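Long-range contacts in uncharacterized protein (PDB 1ZJJ), which is of unknown function but binds magnesium and is probably a phosphatase of the haloacid dehalogenase (HAD) superfamily: residues B[1-7]-B[204-210]; B[75-80]-B[191-195]; B[86-90]-B[134-138]; B[185-189]-B[212-216]. All blocks are in the same frame, centred on the assembly; numbering follows the deposited sequence.

Contact 1 of 4, residues B[1-7]-B[204-210]; sequences MVAIIFD and ELWMVGD. With MG (magnesium ion), chain D.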
loop_
_atom_site.group_PDB
_atom_site.type_symbol
_atom_site.label_atom_id
_atom_site.label_comp_id
_atom_site.label_asym_id
_atom_site.label_seq_id
_atom_site.Cartn_x
_atom_site.Cartn_y
_atom_site.Cartn_z
ATOM N N MET B 1 20.624 36.237 -10.062
ATOM C CA MET B 1 20.839 35.871 -8.642
ATOM C C MET B 1 20.356 34.450 -8.413
ATOM O O MET B 1 19.210 34.208 -8.012
ATOM C CB MET B 1 20.085 36.843 -7.733
ATOM C CG MET B 1 20.294 38.310 -8.099
ATOM S SD MET B 1 22.018 38.640 -8.528
ATOM C CE MET B 1 22.736 38.864 -6.884
ATOM N N VAL B 2 21.249 33.513 -8.709
ATOM C CA VAL B 2 20.975 32.093 -8.585
ATOM C C VAL B 2 21.083 31.543 -7.161
ATOM O O VAL B 2 21.972 31.917 -6.399
ATOM C CB VAL B 2 21.941 31.300 -9.484
ATOM C CG1 VAL B 2 21.748 29.790 -9.281
ATOM C CG2 VAL B 2 21.712 31.658 -10.944
ATOM N N ALA B 3 20.162 30.639 -6.837
ATOM C CA ALA B 3 20.119 29.950 -5.552
ATOM C C ALA B 3 20.115 28.471 -5.928
ATOM O O ALA B 3 19.392 28.060 -6.836
ATOM C CB ALA B 3 18.842 30.319 -4.765
ATOM N N ILE B 4 20.925 27.672 -5.249
ATOM C CA ILE B 4 20.999 26.263 -5.585
ATOM C C ILE B 4 20.410 25.376 -4.495
ATOM O O ILE B 4 20.758 25.487 -3.321
ATOM C CB ILE B 4 22.468 25.847 -5.875
ATOM C CG1 ILE B 4 23.088 26.808 -6.905
ATOM C CG2 ILE B 4 22.513 24.414 -6.404
ATOM C CD1 ILE B 4 24.561 26.564 -7.188
ATOM N N ILE B 5 19.502 24.500 -4.905
ATOM C CA ILE B 5 18.846 23.574 -3.992
ATOM C C ILE B 5 19.437 22.175 -4.216
ATOM O O ILE B 5 19.475 21.688 -5.350
ATOM C CB ILE B 5 17.324 23.530 -4.269
ATOM C CG1 ILE B 5 16.764 24.954 -4.366
ATOM C CG2 ILE B 5 16.614 22.739 -3.169
ATOM C CD1 ILE B 5 17.000 25.809 -3.136
ATOM N N PHE B 6 19.905 21.535 -3.144
ATOM C CA PHE B 6 20.493 20.198 -3.249
ATOM C C PHE B 6 19.724 19.097 -2.539
ATOM O O PHE B 6 19.333 19.244 -1.377
ATOM C CB PHE B 6 21.904 20.134 -2.648
ATOM C CG PHE B 6 22.901 21.066 -3.274
ATOM C CD1 PHE B 6 22.970 22.393 -2.876
ATOM C CD2 PHE B 6 23.804 20.601 -4.229
ATOM C CE1 PHE B 6 23.930 23.247 -3.410
ATOM C CE2 PHE B 6 24.769 21.449 -4.772
ATOM C CZ PHE B 6 24.830 22.774 -4.359
ATOM N N ASP B 7 19.535 17.986 -3.237
ATOM C CA ASP B 7 18.924 16.818 -2.623
ATOM C C ASP B 7 20.106 16.335 -1.788
ATOM O O ASP B 7 21.236 16.760 -2.035
ATOM C CB ASP B 7 18.578 15.765 -3.668
ATOM C CG ASP B 7 18.301 14.415 -3.049
ATOM O OD1 ASP B 7 17.299 14.277 -2.316
ATOM O OD2 ASP B 7 19.103 13.499 -3.290
ATOM N N GLU B 204 16.800 32.799 -9.253
ATOM C CA GLU B 204 16.712 31.837 -10.348
ATOM C C GLU B 204 17.104 30.585 -9.590
ATOM O O GLU B 204 18.191 30.526 -9.024
ATOM C CB GLU B 204 17.753 32.137 -11.417
ATOM C CG GLU B 204 17.986 30.967 -12.335
ATOM C CD GLU B 204 19.072 31.237 -13.352
ATOM O OE1 GLU B 204 19.446 30.281 -14.059
ATOM O OE2 GLU B 204 19.553 32.396 -13.448
ATOM N N LEU B 205 16.226 29.595 -9.570
ATOM C CA LEU B 205 16.480 28.369 -8.824
ATOM C C LEU B 205 17.056 27.217 -9.625
ATOM O O LEU B 205 16.636 26.966 -10.752
ATOM C CB LEU B 205 15.183 27.892 -8.159
ATOM C CG LEU B 205 14.446 28.872 -7.245
ATOM C CD1 LEU B 205 13.146 28.235 -6.758
ATOM C CD2 LEU B 205 15.342 29.245 -6.074
ATOM N N TRP B 206 18.020 26.526 -9.020
ATOM C CA TRP B 206 18.653 25.349 -9.612
ATOM C C TRP B 206 18.383 24.183 -8.660
ATOM O O TRP B 206 18.447 24.345 -7.440
ATOM C CB TRP B 206 20.166 25.519 -9.726
ATOM C CG TRP B 206 20.645 26.464 -10.785
ATOM C CD1 TRP B 206 19.894 27.333 -11.529
ATOM C CD2 TRP B 206 22.007 26.672 -11.177
ATOM N NE1 TRP B 206 20.710 28.074 -12.354
ATOM C CE2 TRP B 206 22.010 27.689 -12.157
ATOM C CE3 TRP B 206 23.225 26.098 -10.789
ATOM C CZ2 TRP B 206 23.188 28.148 -12.760
ATOM C CZ3 TRP B 206 24.398 26.554 -11.385
ATOM C CH2 TRP B 206 24.369 27.571 -12.360
ATOM N N MET B 207 18.084 23.017 -9.217
ATOM C CA MET B 207 17.821 21.820 -8.418
ATOM C C MET B 207 18.861 20.766 -8.777
ATOM O O MET B 207 19.026 20.419 -9.944
ATOM C CB MET B 207 16.424 21.275 -8.718
ATOM C CG MET B 207 16.045 20.023 -7.935
ATOM S SD MET B 207 15.866 20.351 -6.173
ATOM C CE MET B 207 16.565 18.837 -5.457
ATOM N N VAL B 208 19.567 20.264 -7.774
ATOM C CA VAL B 208 20.585 19.247 -7.999
ATOM C C VAL B 208 20.171 17.958 -7.290
ATOM O O VAL B 208 20.030 17.934 -6.062
ATOM C CB VAL B 208 21.954 19.698 -7.450
ATOM C CG1 VAL B 208 22.981 18.617 -7.685
ATOM C CG2 VAL B 208 22.378 21.017 -8.094
ATOM N N GLY B 209 19.972 16.891 -8.059
ATOM C CA GLY B 209 19.560 15.626 -7.465
ATOM C C GLY B 209 20.064 14.398 -8.193
ATOM O O GLY B 209 20.725 14.505 -9.228
ATOM N N ASP B 210 19.755 13.222 -7.648
ATOM C CA ASP B 210 20.181 11.964 -8.258
ATOM C C ASP B 210 18.998 11.095 -8.669
ATOM O O ASP B 210 19.194 10.029 -9.249
ATOM C CB ASP B 210 21.066 11.169 -7.298
ATOM C CG ASP B 210 20.302 10.673 -6.098
ATOM O OD1 ASP B 210 19.701 11.528 -5.425
ATOM O OD2 ASP B 210 20.295 9.450 -5.835
HETATM MG MG MG D . 18.716 11.378 -3.397
HETATM O O HOH W 1 17.762 11.205 -1.594
HETATM O O HOH W 2 18.598 9.254 -3.751
HETATM O O HOH W 3 16.825 11.799 -4.326
#
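Val2 lays its CG1 methyl over the face of the Trp206 indole, 3.5 Å from the centroid of the five-membered ring and 7° off its normal: a CH-pi contact that suits a small branched residue. The ring's edge is anchored within the same strand, Trp206 NE1 donating to Glu204 OE1 at 3.1 Å. Ile4, Phe6 and Val208 continue this face, whereas Ala3, Leu205, Ile5 and Met207 line the other. Six backbone hydrogen bonds join the parallel strands, from Glu204 N to Met1 O (3.1 Å) through Ile5 N to Trp206 O (2.8 Å) to Asp7 N to Val208 O (2.9 Å). Asp7 OD2 lies 3.0 Å from Asp210 OD1 because both bind the magnesium ion; three waters and Asp9 O complete the shell. Lys187 pairs with Asp7 OD1, and Val233 N with Asp210 OD2. Metal-binding aspartates at the C-terminal ends of adjacent central parallel strands are the hallmark of the HAD-type Rossmann-like core.

Contact 2 of 4, residues B[75-80]-B[191-195]; sequences LYMSKH and PMYEV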
loop_
_atom_site.group_PDB
_atom_site.type_symbol
_atom_site.label_atom_id
_atom_site.label_comp_id
_atom_site.label_asym_id
_atom_site.label_seq_id
_atom_site.Cartn_x
_atom_site.Cartn_y
_atom_site.Cartn_z
ATOM N N LEU B 75 4.725 23.452 7.509
ATOM C CA LEU B 75 4.534 24.757 6.878
ATOM C C LEU B 75 3.303 24.778 5.968
ATOM O O LEU B 75 2.575 25.775 5.912
ATOM C CB LEU B 75 5.787 25.155 6.084
ATOM C CG LEU B 75 7.071 25.328 6.911
ATOM C CD1 LEU B 75 8.236 25.661 6.000
ATOM C CD2 LEU B 75 6.877 26.432 7.943
ATOM N N TYR B 76 3.072 23.681 5.256
ATOM C CA TYR B 76 1.910 23.594 4.379
ATOM C C TYR B 76 0.624 23.641 5.216
ATOM O O TYR B 76 -0.299 24.402 4.919
ATOM C CB TYR B 76 1.937 22.290 3.576
ATOM C CG TYR B 76 0.671 22.074 2.787
ATOM C CD1 TYR B 76 0.443 22.760 1.592
ATOM C CD2 TYR B 76 -0.342 21.251 3.279
ATOM C CE1 TYR B 76 -0.769 22.635 0.914
ATOM C CE2 TYR B 76 -1.553 21.120 2.612
ATOM C CZ TYR B 76 -1.761 21.816 1.434
ATOM O OH TYR B 76 -2.970 21.698 0.790
ATOM N N MET B 77 0.574 22.813 6.258
ATOM C CA MET B 77 -0.588 22.746 7.138
ATOM C C MET B 77 -0.886 24.103 7.772
ATOM O O MET B 77 -2.028 24.554 7.785
ATOM C CB MET B 77 -0.357 21.691 8.226
ATOM C CG MET B 77 -0.229 20.281 7.665
ATOM S SD MET B 77 0.288 19.049 8.871
ATOM C CE MET B 77 -1.285 18.715 9.667
ATOM N N SER B 78 0.150 24.753 8.287
ATOM C CA SER B 78 -0.001 26.051 8.920
ATOM C C SER B 78 -0.579 27.101 7.969
ATOM O O SER B 78 -1.457 27.885 8.341
ATOM C CB SER B 78 1.354 26.524 9.445
ATOM O OG SER B 78 1.207 27.648 10.288
ATOM N N LYS B 79 -0.089 27.101 6.735
ATOM C CA LYS B 79 -0.520 28.068 5.736
ATOM C C LYS B 79 -1.843 27.796 5.029
ATOM O O LYS B 79 -2.576 28.735 4.724
ATOM C CB LYS B 79 0.571 28.217 4.670
ATOM C CG LYS B 79 0.298 29.295 3.643
ATOM C CD LYS B 79 1.460 29.429 2.669
ATOM C CE LYS B 79 1.347 30.725 1.889
ATOM N NZ LYS B 79 2.357 30.830 0.800
ATOM N N HIS B 80 -2.163 26.528 4.793
ATOM C CA HIS B 80 -3.363 26.186 4.039
ATOM C C HIS B 80 -4.480 25.377 4.694
ATOM O O HIS B 80 -5.483 25.105 4.045
ATOM C CB HIS B 80 -2.939 25.465 2.753
ATOM C CG HIS B 80 -1.999 26.254 1.900
ATOM N ND1 HIS B 80 -2.369 27.420 1.264
ATOM C CD2 HIS B 80 -0.695 26.055 1.586
ATOM C CE1 HIS B 80 -1.337 27.905 0.597
ATOM N NE2 HIS B 80 -0.307 27.095 0.777
ATOM N N PRO B 191 3.716 21.705 -2.932
ATOM C CA PRO B 191 3.896 22.217 -1.569
ATOM C C PRO B 191 5.374 22.397 -1.209
ATOM O O PRO B 191 5.746 23.344 -0.505
ATOM C CB PRO B 191 3.228 21.145 -0.705
ATOM C CG PRO B 191 2.140 20.630 -1.606
ATOM C CD PRO B 191 2.863 20.504 -2.930
ATOM N N MET B 192 6.212 21.485 -1.693
ATOM C CA MET B 192 7.646 21.543 -1.418
ATOM C C MET B 192 8.244 22.755 -2.124
ATOM O O MET B 192 9.104 23.440 -1.579
ATOM C CB MET B 192 8.341 20.272 -1.911
ATOM C CG MET B 192 9.714 20.046 -1.303
ATOM S SD MET B 192 9.583 19.558 0.433
ATOM C CE MET B 192 10.605 18.117 0.451
ATOM N N TYR B 193 7.783 23.013 -3.345
ATOM C CA TYR B 193 8.275 24.155 -4.112
ATOM C C TYR B 193 7.862 25.438 -3.410
ATOM O O TYR B 193 8.616 26.404 -3.364
ATOM C CB TYR B 193 7.699 24.152 -5.531
ATOM C CG TYR B 193 8.204 25.300 -6.384
ATOM C CD1 TYR B 193 9.530 25.341 -6.817
ATOM C CD2 TYR B 193 7.367 26.361 -6.725
ATOM C CE1 TYR B 193 10.009 26.411 -7.566
ATOM C CE2 TYR B 193 7.836 27.437 -7.477
ATOM C CZ TYR B 193 9.156 27.457 -7.890
ATOM O OH TYR B 193 9.634 28.531 -8.600
ATOM N N GLU B 194 6.650 25.442 -2.864
ATOM C CA GLU B 194 6.151 26.613 -2.162
ATOM C C GLU B 194 7.088 26.953 -1.014
ATOM O O GLU B 194 7.350 28.120 -0.747
ATOM C CB GLU B 194 4.730 26.366 -1.645
ATOM C CG GLU B 194 4.194 27.487 -0.783
ATOM C CD GLU B 194 2.714 27.337 -0.475
ATOM O OE1 GLU B 194 2.283 26.218 -0.135
ATOM O OE2 GLU B 194 1.986 28.345 -0.565
ATOM N N VAL B 195 7.604 25.931 -0.338
ATOM C CA VAL B 195 8.526 26.165 0.772
ATOM C C VAL B 195 9.870 26.731 0.308
ATOM O O VAL B 195 10.405 27.656 0.917
ATOM C CB VAL B 195 8.764 24.872 1.582
ATOM C CG1 VAL B 195 9.859 25.094 2.609
ATOM C CG2 VAL B 195 7.476 24.473 2.287
#
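Pro191, in the first turn of helix 190-199, begins the contact by resting its CB 4.0 Å from CD1 of the Tyr76 ring. A compact, rigid proline suits the start of a helix, having no amide hydrogen to leave without a partner, and offers the ring a smooth apolar surface. Ile185 packs against both residues and extends this patch. Met192 and Tyr193 point elsewhere, the latter stacking on Phe222. Glu194 then reaches across with an extended side chain (chi1 and chi2 both t) and gathers two partners from the last turn of helix 69-80. Lys79 NZ forms a salt bridge with Glu194 OE2 at 2.9 Å, while His80 NE2 hydrogen-bonds to both Glu194 OE2 and Glu194 OE1, each at 2.9 Å. Length matters because the axes of the short segments, crossing at 88°, stay 10.5 Å apart. Val195 closes the segment, its CG1 lying 3.8 Å from Leu75 CD1. Helix 69-80 leads from the six-stranded sheet to the four-stranded one and helix 190-199 leads back, so the contact packs together two helices at the crossings between the sheets. It has an apolar side, formed by Leu75, Tyr76, Pro191 and Val195, and a polar one at the more exposed margin, where a single carboxylate ties two consecutive basic residues of one helix to the other and offsets positive charge there.

Contact 3 of 4, residues B[86-90]-B[134-138]; sequences IFVIG and KLKYA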
loop_
_atom_site.group_PDB
_atom_site.type_symbol
_atom_site.label_atom_id
_atom_site.label_comp_id
_atom_site.label_asym_id
_atom_site.label_seq_id
_atom_site.Cartn_x
_atom_site.Cartn_y
_atom_site.Cartn_z
ATOM N N ILE B 86 -4.263 16.039 15.082
ATOM C CA ILE B 86 -3.501 15.248 14.123
ATOM C C ILE B 86 -3.193 13.826 14.580
ATOM O O ILE B 86 -2.862 13.585 15.755
ATOM C CB ILE B 86 -2.128 15.937 13.835
ATOM C CG1 ILE B 86 -2.356 17.411 13.492
ATOM C CG2 ILE B 86 -1.382 15.198 12.692
ATOM C CD1 ILE B 86 -1.093 18.280 13.545
ATOM N N PHE B 87 -3.288 12.890 13.643
ATOM C CA PHE B 87 -2.918 11.511 13.914
ATOM C C PHE B 87 -1.703 11.316 13.012
ATOM O O PHE B 87 -1.770 11.577 11.813
ATOM C CB PHE B 87 -4.014 10.533 13.512
ATOM C CG PHE B 87 -3.646 9.100 13.760
ATOM C CD1 PHE B 87 -3.490 8.624 15.061
ATOM C CD2 PHE B 87 -3.412 8.232 12.699
ATOM C CE1 PHE B 87 -3.107 7.302 15.304
ATOM C CE2 PHE B 87 -3.027 6.909 12.923
ATOM C CZ PHE B 87 -2.873 6.442 14.231
ATOM N N VAL B 88 -0.594 10.866 13.581
ATOM C CA VAL B 88 0.617 10.698 12.798
ATOM C C VAL B 88 1.133 9.280 12.631
ATOM O O VAL B 88 1.133 8.483 13.569
ATOM C CB VAL B 88 1.772 11.520 13.402
ATOM C CG1 VAL B 88 3.042 11.325 12.579
ATOM C CG2 VAL B 88 1.384 12.985 13.473
ATOM N N ILE B 89 1.577 8.985 11.415
ATOM C CA ILE B 89 2.192 7.706 11.090
ATOM C C ILE B 89 3.558 8.138 10.583
ATOM O O ILE B 89 3.665 8.760 9.522
ATOM C CB ILE B 89 1.439 6.943 9.983
ATOM C CG1 ILE B 89 0.191 6.272 10.579
ATOM C CG2 ILE B 89 2.371 5.901 9.340
ATOM C CD1 ILE B 89 -0.724 5.619 9.549
ATOM N N GLY B 90 4.596 7.854 11.361
ATOM C CA GLY B 90 5.927 8.253 10.949
ATOM C C GLY B 90 6.929 8.238 12.080
ATOM O O GLY B 90 6.619 7.799 13.191
ATOM N N LYS B 134 -2.064 0.933 13.019
ATOM C CA LYS B 134 -1.908 2.324 12.608
ATOM C C LYS B 134 -2.677 2.585 11.313
ATOM O O LYS B 134 -3.374 3.593 11.192
ATOM C CB LYS B 134 -0.430 2.668 12.426
ATOM C CG LYS B 134 0.361 2.697 13.722
ATOM C CD LYS B 134 1.759 3.240 13.497
ATOM C CE LYS B 134 2.588 3.183 14.767
ATOM N NZ LYS B 134 3.939 3.775 14.551
ATOM N N LEU B 135 -2.551 1.683 10.339
ATOM C CA LEU B 135 -3.270 1.834 9.075
ATOM C C LEU B 135 -4.778 1.870 9.314
ATOM O O LEU B 135 -5.513 2.594 8.638
ATOM C CB LEU B 135 -2.952 0.670 8.130
ATOM C CG LEU B 135 -1.519 0.596 7.606
ATOM C CD1 LEU B 135 -1.353 -0.655 6.755
ATOM C CD2 LEU B 135 -1.213 1.854 6.793
ATOM N N LYS B 136 -5.230 1.073 10.276
ATOM C CA LYS B 136 -6.644 0.998 10.612
ATOM C C LYS B 136 -7.195 2.347 11.083
ATOM O O LYS B 136 -8.140 2.874 10.501
ATOM C CB LYS B 136 -6.861 -0.062 11.696
ATOM C CG LYS B 136 -8.313 -0.216 12.136
ATOM C CD LYS B 136 -8.444 -1.161 13.326
ATOM C CE LYS B 136 -7.730 -0.632 14.566
ATOM N NZ LYS B 136 -7.965 -1.512 15.751
ATOM N N TYR B 137 -6.610 2.908 12.135
ATOM C CA TYR B 137 -7.084 4.192 12.643
ATOM C C TYR B 137 -6.925 5.318 11.632
ATOM O O TYR B 137 -7.774 6.207 11.549
ATOM C CB TYR B 137 -6.382 4.535 13.958
ATOM C CG TYR B 137 -6.875 3.665 15.086
ATOM C CD1 TYR B 137 -8.228 3.634 15.410
ATOM C CD2 TYR B 137 -6.011 2.817 15.777
ATOM C CE1 TYR B 137 -8.717 2.773 16.389
ATOM C CE2 TYR B 137 -6.488 1.946 16.765
ATOM C CZ TYR B 137 -7.844 1.933 17.061
ATOM O OH TYR B 137 -8.344 1.083 18.022
ATOM N N ALA B 138 -5.856 5.277 10.843
ATOM C CA ALA B 138 -5.646 6.311 9.837
ATOM C C ALA B 138 -6.772 6.230 8.807
ATOM O O ALA B 138 -7.301 7.247 8.363
ATOM C CB ALA B 138 -4.291 6.122 9.157
HETATM O O HOH W 4 3.692 6.575 13.835
#
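Apolar contacts dominate this interface between a strand and a helix that run roughly antiparallel (149°, axes 9.3 Å apart). Ile89 brings CD1 to 3.6 Å from Ala138 CB, and Phe87 CE2 lies 4.0 Å from the same methyl; the small alanine lets both approach the helix backbone. Phe87 CZ also meets Tyr137 CB at 4.0 Å, and the ring turns its edge to Lys134 O, with CE2 3.8 Å from that oxygen. Polar contact is indirect: one water accepts from Gly90 N and Lys134 NZ, both at 2.9 Å. A long aliphatic stem lets the lysine pass Ile89 while its ammonium also bridges to Asp127. Leu135, Lys136 and Tyr137 pack on Leu130, Tyr164 and Glu161 of the second subunit. Strand 86-89, at an edge of the chain's four-stranded parallel sheet, probably the HAD cap domain, is hydrogen-bonded to strand 121-124; helix 132-143 packs on one face, helix 92-101 touches Ile86 and Val88, and helix 108-115 adjoins Lys134 and Tyr137.

Contact 4 of 4, residues B[185-189]-B[212-216]; sequences IGKPN and LDTDI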
loop_
_atom_site.group_PDB
_atom_site.type_symbol
_atom_site.label_atom_id
_atom_site.label_comp_id
_atom_site.label_asym_id
_atom_site.label_seq_id
_atom_site.Cartn_x
_atom_site.Cartn_y
_atom_site.Cartn_z
ATOM N N ILE B 185 3.121 16.184 -0.011
ATOM C CA ILE B 185 3.920 17.380 0.209
ATOM C C ILE B 185 5.259 17.494 -0.523
ATOM O O ILE B 185 5.526 18.506 -1.184
ATOM C CB ILE B 185 4.177 17.565 1.729
ATOM C CG1 ILE B 185 2.844 17.571 2.484
ATOM C CG2 ILE B 185 4.936 18.866 1.985
ATOM C CD1 ILE B 185 1.892 18.658 2.037
ATOM N N GLY B 186 6.087 16.457 -0.412
ATOM C CA GLY B 186 7.416 16.486 -0.995
ATOM C C GLY B 186 7.588 16.434 -2.500
ATOM O O GLY B 186 6.618 16.349 -3.253
ATOM N N LYS B 187 8.848 16.502 -2.925
ATOM C CA LYS B 187 9.210 16.447 -4.339
ATOM C C LYS B 187 8.535 15.232 -4.963
ATOM O O LYS B 187 8.491 14.166 -4.351
ATOM C CB LYS B 187 10.727 16.309 -4.484
ATOM C CG LYS B 187 11.523 17.430 -3.834
ATOM C CD LYS B 187 13.016 17.111 -3.807
ATOM C CE LYS B 187 13.304 15.931 -2.886
ATOM N NZ LYS B 187 14.746 15.589 -2.903
ATOM N N PRO B 188 8.060 15.354 -6.215
ATOM C CA PRO B 188 8.100 16.522 -7.104
ATOM C C PRO B 188 6.847 17.384 -7.012
ATOM O O PRO B 188 6.426 17.992 -8.000
ATOM C CB PRO B 188 8.223 15.877 -8.472
ATOM C CG PRO B 188 7.242 14.753 -8.341
ATOM C CD PRO B 188 7.578 14.174 -6.956
ATOM N N ASN B 189 6.258 17.447 -5.825
ATOM C CA ASN B 189 5.034 18.203 -5.632
ATOM C C ASN B 189 5.191 19.680 -5.298
ATOM O O ASN B 189 6.222 20.129 -4.807
ATOM C CB ASN B 189 4.181 17.494 -4.582
ATOM C CG ASN B 189 3.727 16.125 -5.051
ATOM O OD1 ASN B 189 2.784 16.014 -5.831
ATOM N ND2 ASN B 189 4.411 15.081 -4.603
ATOM N N LEU B 212 15.444 10.822 -10.863
ATOM C CA LEU B 212 14.669 11.405 -11.947
ATOM C C LEU B 212 13.211 11.639 -11.572
ATOM O O LEU B 212 12.655 12.703 -11.844
ATOM C CB LEU B 212 14.759 10.503 -13.182
ATOM C CG LEU B 212 16.093 10.578 -13.934
ATOM C CD1 LEU B 212 16.354 9.287 -14.698
ATOM C CD2 LEU B 212 16.064 11.786 -14.880
ATOM N N ASP B 213 12.601 10.641 -10.939
ATOM C CA ASP B 213 11.201 10.704 -10.533
ATOM C C ASP B 213 10.848 11.747 -9.473
ATOM O O ASP B 213 9.692 12.148 -9.374
ATOM C CB ASP B 213 10.753 9.328 -10.052
ATOM C CG ASP B 213 11.559 8.845 -8.871
ATOM O OD1 ASP B 213 11.224 9.217 -7.730
ATOM O OD2 ASP B 213 12.543 8.108 -9.087
ATOM N N THR B 214 11.816 12.180 -8.668
ATOM C CA THR B 214 11.521 13.198 -7.663
ATOM C C THR B 214 12.296 14.489 -7.918
ATOM O O THR B 214 11.707 15.528 -8.217
ATOM C CB THR B 214 11.839 12.710 -6.227
ATOM O OG1 THR B 214 13.188 12.238 -6.164
ATOM C CG2 THR B 214 10.888 11.606 -5.816
ATOM N N ASP B 215 13.620 14.412 -7.818
ATOM C CA ASP B 215 14.464 15.583 -8.019
ATOM C C ASP B 215 14.315 16.256 -9.384
ATOM O O ASP B 215 13.977 17.436 -9.466
ATOM C CB ASP B 215 15.928 15.208 -7.785
ATOM C CG ASP B 215 16.169 14.673 -6.393
ATOM O OD1 ASP B 215 15.652 15.280 -5.433
ATOM O OD2 ASP B 215 16.871 13.656 -6.256
ATOM N N ILE B 216 14.561 15.512 -10.454
ATOM C CA ILE B 216 14.469 16.099 -11.784
ATOM C C ILE B 216 13.032 16.442 -12.177
ATOM O O ILE B 216 12.786 17.474 -12.799
ATOM C CB ILE B 216 15.112 15.173 -12.836
ATOM C CG1 ILE B 216 16.552 14.862 -12.423
ATOM C CG2 ILE B 216 15.108 15.842 -14.205
ATOM C CD1 ILE B 216 17.403 16.102 -12.153
#
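A salt bridge from Lys187 NZ to Asp215 OD1, 2.7 Å long, dominates this contact. The same ammonium pairs with the magnesium ligand Asp7 and donates to Leu39 O, so a long, positively charged side chain is well placed among the buried acids; Asp215 OD2 accepts from Arg211 N. This is consistent with the lysine and acidic motifs that accompany the nucleophile motif in HAD phosphatases. Within the loop, Asn189 N and Asn189 ND2 both donate to Gly186 O, at 2.8 and 2.9 Å, holding the turn around the cis peptide before Pro188. The proline ring then packs on the helix, with Pro188 CB 3.5 Å from Thr214 O and Pro188 CG 3.7 Å from Asp213 O, while Thr214 CG2 sits 3.8 Å from Lys187 O, its methyl facing the loop. The loop links strand 183-184 to helix 190-199, and Pro188 also touches Ala217 and Phe218 farther along helix 212-221, whose Ile216 faces strand 225-229.

How the contacts relate
Contact 1 lies in the six-stranded parallel sheet of the core, contact 3 in the separate four-stranded sheet, their centres 33 Å apart on opposite sides of the chain's centre. Contacts 2 and 4 lie between. Along the chain the first segments of contacts 1, 2 and 3 come in that order, and contact 3 closes before contact 4 opens. Contacts 1 and 4, 13 Å apart by centres, are linked by strand 204-209 running on into helix 212-221, and the Asp7-Lys187 salt bridge joins them at the magnesium site. Ile185 of contact 4 packs on contact 2, whose Met77 touches Ile86 of contact 3. The N-terminal strand and late-sequence elements thus build the magnesium site together, while strands between 86 and 184 form the second sheet.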